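Local coordinates for protein prepilin (Salmonella typhi, PDB 3FHV) that is the soluble globular part of a type IVb pilus subunit and probably mediates adhesion of the bacterium to host cells through CFTR, at residues T12-L17 / V102-G107; T106-S109 / G113-G116. All blocks are in the same frame, centred on the assembly; numbering follows the deposited sequence.

Contact 1 (T12-L17 / V102-G107); sequences TNYQTL and VSISTG
I104 and Y14 carry the contact between helices 8-25 and 98-111, and the nearest CA atoms, of Y14 and I104, are 9.1 Å apart. Along 102-107, V102 comes first and turns to helix 131-137, and its carbonyl O takes two donors from one residue, T106 N and T106 OG1, the latter at 2.8 Å. Next, at I104, the CG2 methyl lies anti to the backbone N and comes obliquely to the tyrosine ring, 4.0 Å from Y14 CD2; I104 CD1 comes in beside it, 4.2 Å from Y14 CE2. The two side chains cross at about a right angle. The tyrosine hydroxyl hydrogen-bonds T93 OG1 on strand 88-96 and the ring meets F152, so the ring is anchored on the sheet beyond its contact with the helix. A turn later G107 has no side chain, and the extended Q15 chain brings NE2 to 4.1 Å from G107 O, a loose approach without a hydrogen bond. The contact is thus a small apolar one with a loose polar approach beside it, joining the N-terminal helix to the helix that follows strand 88-96, both packed on the antiparallel sheet of the type IVb pilin fold.

Contact 2 (T106-S109 / G113-G116); sequences TGMS and GTSG
A single water bridges M108 and T114, taking the place of a direct hydrogen bond between the helix and the loop that follows it. It donates to M108 O at 2.7 Å and accepts from T114 N at 3.0 Å, joining a carbonyl near the C-terminal end of helix 98-111 to the backbone N-H of T114 in the loop beyond. The side chains touch on one point: M108 CE lies 4.1 Å from T114 CG2, and the two cross at about a right angle. The methionine is bent at both chi2 (-62°) and chi3 (-72°), which folds its end back to the loop, while the same side chain also packs on helix 8-25 and on F152 and Y154 of strand 148-154. The T114 hydroxyl lies between the backbone N and the carbonyl carbon. From there OG1 accepts G116 N at 3.1 Å, with an N-H...O angle of 160°. S115 and G116 are also tied by backbone hydrogen bonds to N153 of strand 148-154. A side-chain oxygen accepting from the backbone N two residues on defines an ST turn, here at a helix-to-strand junction.

How the contacts relate
Starting from the N terminus, helix 8-25 supplies 12-17, and the chain then runs through helix 36-45 and the first four strands before helix 98-111 returns to it, so contact 1 closes a long loop of 84 residues. Contact 2 begins on the same helix and closes a short one, with three residues between its segments. The loops neither nest nor cross: they follow each other and overlap at T106 and G107. The centres of the two contacts lie about 8 Å apart, and M108 joins them, its SD 3.5 Å from Q15 CG. Together they tie the N-terminal helix, helix 98-111 and the loop leading to strand 116-119 together.

Contact 1 (T12-L17 / V102-G107)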
loop_
_atom_site.group_PDB
_atom_site.type_symbol
_atom_site.label_atom_id
_atom_site.label_comp_id
_atom_site.label_asym_id
_atom_site.label_seq_id
_atom_site.Cartn_x
_atom_site.Cartn_y
_atom_site.Cartn_z
ATOM N N THR A 12 4.391 -1.975 9.058
ATOM C CA THR A 12 3.502 -1.992 7.909
ATOM C C THR A 12 4.203 -1.429 6.672
ATOM O O THR A 12 3.976 -1.901 5.551
ATOM C CB THR A 12 2.230 -1.169 8.198
ATOM O OG1 THR A 12 1.563 -1.739 9.331
ATOM C CG2 THR A 12 1.278 -1.183 6.987
ATOM N N ASN A 13 5.055 -0.427 6.876
ATOM C CA ASN A 13 5.772 0.186 5.761
ATOM C C ASN A 13 6.724 -0.797 5.099
ATOM O O ASN A 13 6.768 -0.889 3.873
ATOM C CB ASN A 13 6.549 1.439 6.214
ATOM C CG ASN A 13 5.668 2.677 6.290
ATOM O OD1 ASN A 13 4.651 2.767 5.604
ATOM N ND2 ASN A 13 6.074 3.648 7.100
ATOM N N TYR A 14 7.485 -1.538 5.901
ATOM C CA TYR A 14 8.421 -2.501 5.330
ATOM C C TYR A 14 7.679 -3.655 4.671
ATOM O O TYR A 14 8.081 -4.136 3.620
ATOM C CB TYR A 14 9.367 -3.043 6.410
ATOM C CG TYR A 14 10.209 -1.960 7.046
ATOM C CD1 TYR A 14 10.918 -1.049 6.257
ATOM C CD2 TYR A 14 10.258 -1.815 8.429
ATOM C CE1 TYR A 14 11.650 -0.007 6.840
ATOM C CE2 TYR A 14 10.983 -0.785 9.016
ATOM C CZ TYR A 14 11.668 0.116 8.220
ATOM O OH TYR A 14 12.348 1.155 8.800
ATOM N N GLN A 15 6.591 -4.098 5.289
ATOM C CA GLN A 15 5.838 -5.212 4.736
ATOM C C GLN A 15 5.220 -4.853 3.391
ATOM O O GLN A 15 5.302 -5.636 2.436
ATOM C CB GLN A 15 4.765 -5.674 5.735
ATOM C CG GLN A 15 5.354 -6.413 6.938
ATOM C CD GLN A 15 4.335 -6.691 8.029
ATOM O OE1 GLN A 15 3.138 -6.618 7.799
ATOM N NE2 GLN A 15 4.814 -7.019 9.226
ATOM N N THR A 16 4.624 -3.667 3.306
ATOM C CA THR A 16 4.009 -3.237 2.058
ATOM C C THR A 16 5.056 -2.928 0.989
ATOM O O THR A 16 4.840 -3.221 -0.186
ATOM C CB THR A 16 3.078 -2.003 2.263
ATOM O OG1 THR A 16 3.776 -0.965 2.957
ATOM C CG2 THR A 16 1.843 -2.389 3.064
ATOM N N LEU A 17 6.180 -2.334 1.395
ATOM C CA LEU A 17 7.257 -2.019 0.459
ATOM C C LEU A 17 7.736 -3.333 -0.162
ATOM O O LEU A 17 7.985 -3.408 -1.366
ATOM C CB LEU A 17 8.424 -1.312 1.177
ATOM C CG LEU A 17 9.664 -0.972 0.330
ATOM C CD1 LEU A 17 9.277 -0.066 -0.829
ATOM C CD2 LEU A 17 10.727 -0.319 1.205
ATOM N N VAL A 102 13.584 -4.169 18.231
ATOM C CA VAL A 102 12.993 -5.376 18.794
ATOM C C VAL A 102 11.593 -5.640 18.259
ATOM O O VAL A 102 11.271 -6.760 17.862
ATOM C CB VAL A 102 12.918 -5.302 20.329
ATOM C CG1 VAL A 102 12.186 -6.532 20.869
ATOM C CG2 VAL A 102 14.327 -5.225 20.912
ATOM N N SER A 103 10.757 -4.608 18.248
ATOM C CA SER A 103 9.390 -4.766 17.765
ATOM C C SER A 103 9.313 -5.025 16.259
ATOM O O SER A 103 8.499 -5.820 15.806
ATOM C CB SER A 103 8.566 -3.524 18.110
ATOM O OG SER A 103 9.065 -2.400 17.418
ATOM N N ILE A 104 10.153 -4.349 15.486
ATOM C CA ILE A 104 10.143 -4.532 14.044
ATOM C C ILE A 104 10.700 -5.895 13.625
ATOM O O ILE A 104 10.111 -6.580 12.782
ATOM C CB ILE A 104 10.944 -3.423 13.342
ATOM C CG1 ILE A 104 10.288 -2.059 13.611
ATOM C CG2 ILE A 104 11.005 -3.692 11.841
ATOM C CD1 ILE A 104 11.159 -0.873 13.193
ATOM N N SER A 105 11.828 -6.291 14.204
ATOM C CA SER A 105 12.415 -7.569 13.837
ATOM C C SER A 105 11.481 -8.722 14.200
ATOM O O SER A 105 11.275 -9.630 13.393
ATOM C CB SER A 105 13.792 -7.756 14.503
ATOM O OG SER A 105 13.685 -7.799 15.911
ATOM N N THR A 106 10.897 -8.690 15.397
ATOM C CA THR A 106 9.993 -9.767 15.780
ATOM C C THR A 106 8.717 -9.714 14.954
ATOM O O THR A 106 8.170 -10.749 14.573
ATOM C CB THR A 106 9.648 -9.732 17.286
ATOM O OG1 THR A 106 9.061 -8.470 17.631
ATOM C CG2 THR A 106 10.911 -9.948 18.110
ATOM N N GLY A 107 8.252 -8.507 14.661
ATOM C CA GLY A 107 7.048 -8.363 13.858
ATOM C C GLY A 107 7.204 -8.945 12.461
ATOM O O GLY A 107 6.301 -9.621 11.955
#

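Contact 2 (T106-S109 / G113-G116)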
loop_
_atom_site.group_PDB
_atom_site.type_symbol
_atom_site.label_atom_id
_atom_site.label_comp_id
_atom_site.label_asym_id
_atom_site.label_seq_id
_atom_site.Cartn_x
_atom_site.Cartn_y
_atom_site.Cartn_z
ATOM N N THR A 106 10.897 -8.690 15.397
ATOM C CA THR A 106 9.993 -9.767 15.780
ATOM C C THR A 106 8.717 -9.714 14.954
ATOM O O THR A 106 8.170 -10.749 14.573
ATOM C CB THR A 106 9.648 -9.732 17.286
ATOM O OG1 THR A 106 9.061 -8.470 17.631
ATOM C CG2 THR A 106 10.911 -9.948 18.110
ATOM N N GLY A 107 8.252 -8.507 14.661
ATOM C CA GLY A 107 7.048 -8.363 13.858
ATOM C C GLY A 107 7.204 -8.945 12.461
ATOM O O GLY A 107 6.301 -9.621 11.955
ATOM N N MET A 108 8.351 -8.689 11.834
ATOM C CA MET A 108 8.613 -9.197 10.488
ATOM C C MET A 108 8.740 -10.721 10.530
ATOM O O MET A 108 8.386 -11.408 9.570
ATOM C CB MET A 108 9.895 -8.575 9.910
ATOM C CG MET A 108 9.824 -7.058 9.652
ATOM S SD MET A 108 8.566 -6.521 8.445
ATOM C CE MET A 108 9.305 -7.106 6.929
ATOM N N SER A 109 9.251 -11.246 11.641
ATOM C CA SER A 109 9.385 -12.693 11.798
ATOM C C SER A 109 7.992 -13.328 11.844
ATOM O O SER A 109 7.716 -14.294 11.134
ATOM C CB SER A 109 10.123 -13.034 13.095
ATOM O OG SER A 109 10.163 -14.443 13.292
ATOM N N GLY A 113 6.596 -13.225 6.012
ATOM C CA GLY A 113 6.841 -13.041 4.588
ATOM C C GLY A 113 8.274 -12.976 4.077
ATOM O O GLY A 113 8.500 -13.033 2.864
ATOM N N THR A 114 9.249 -12.850 4.970
ATOM C CA THR A 114 10.636 -12.764 4.525
ATOM C C THR A 114 11.263 -14.135 4.340
ATOM O O THR A 114 10.688 -15.161 4.718
ATOM C CB THR A 114 11.531 -12.010 5.542
ATOM O OG1 THR A 114 11.873 -12.893 6.619
ATOM C CG2 THR A 114 10.799 -10.801 6.112
ATOM N N SER A 115 12.453 -14.135 3.753
ATOM C CA SER A 115 13.222 -15.352 3.564
ATOM C C SER A 115 14.464 -15.175 4.423
ATOM O O SER A 115 15.498 -15.781 4.182
ATOM C CB SER A 115 13.611 -15.530 2.099
ATOM O OG SER A 115 12.482 -15.922 1.343
ATOM N N GLY A 116 14.354 -14.313 5.426
ATOM C CA GLY A 116 15.483 -14.068 6.299
ATOM C C GLY A 116 15.434 -12.670 6.874
ATOM O O GLY A 116 14.985 -11.732 6.216
HETATM O O HOH W 1 9.344 -13.348 7.881
#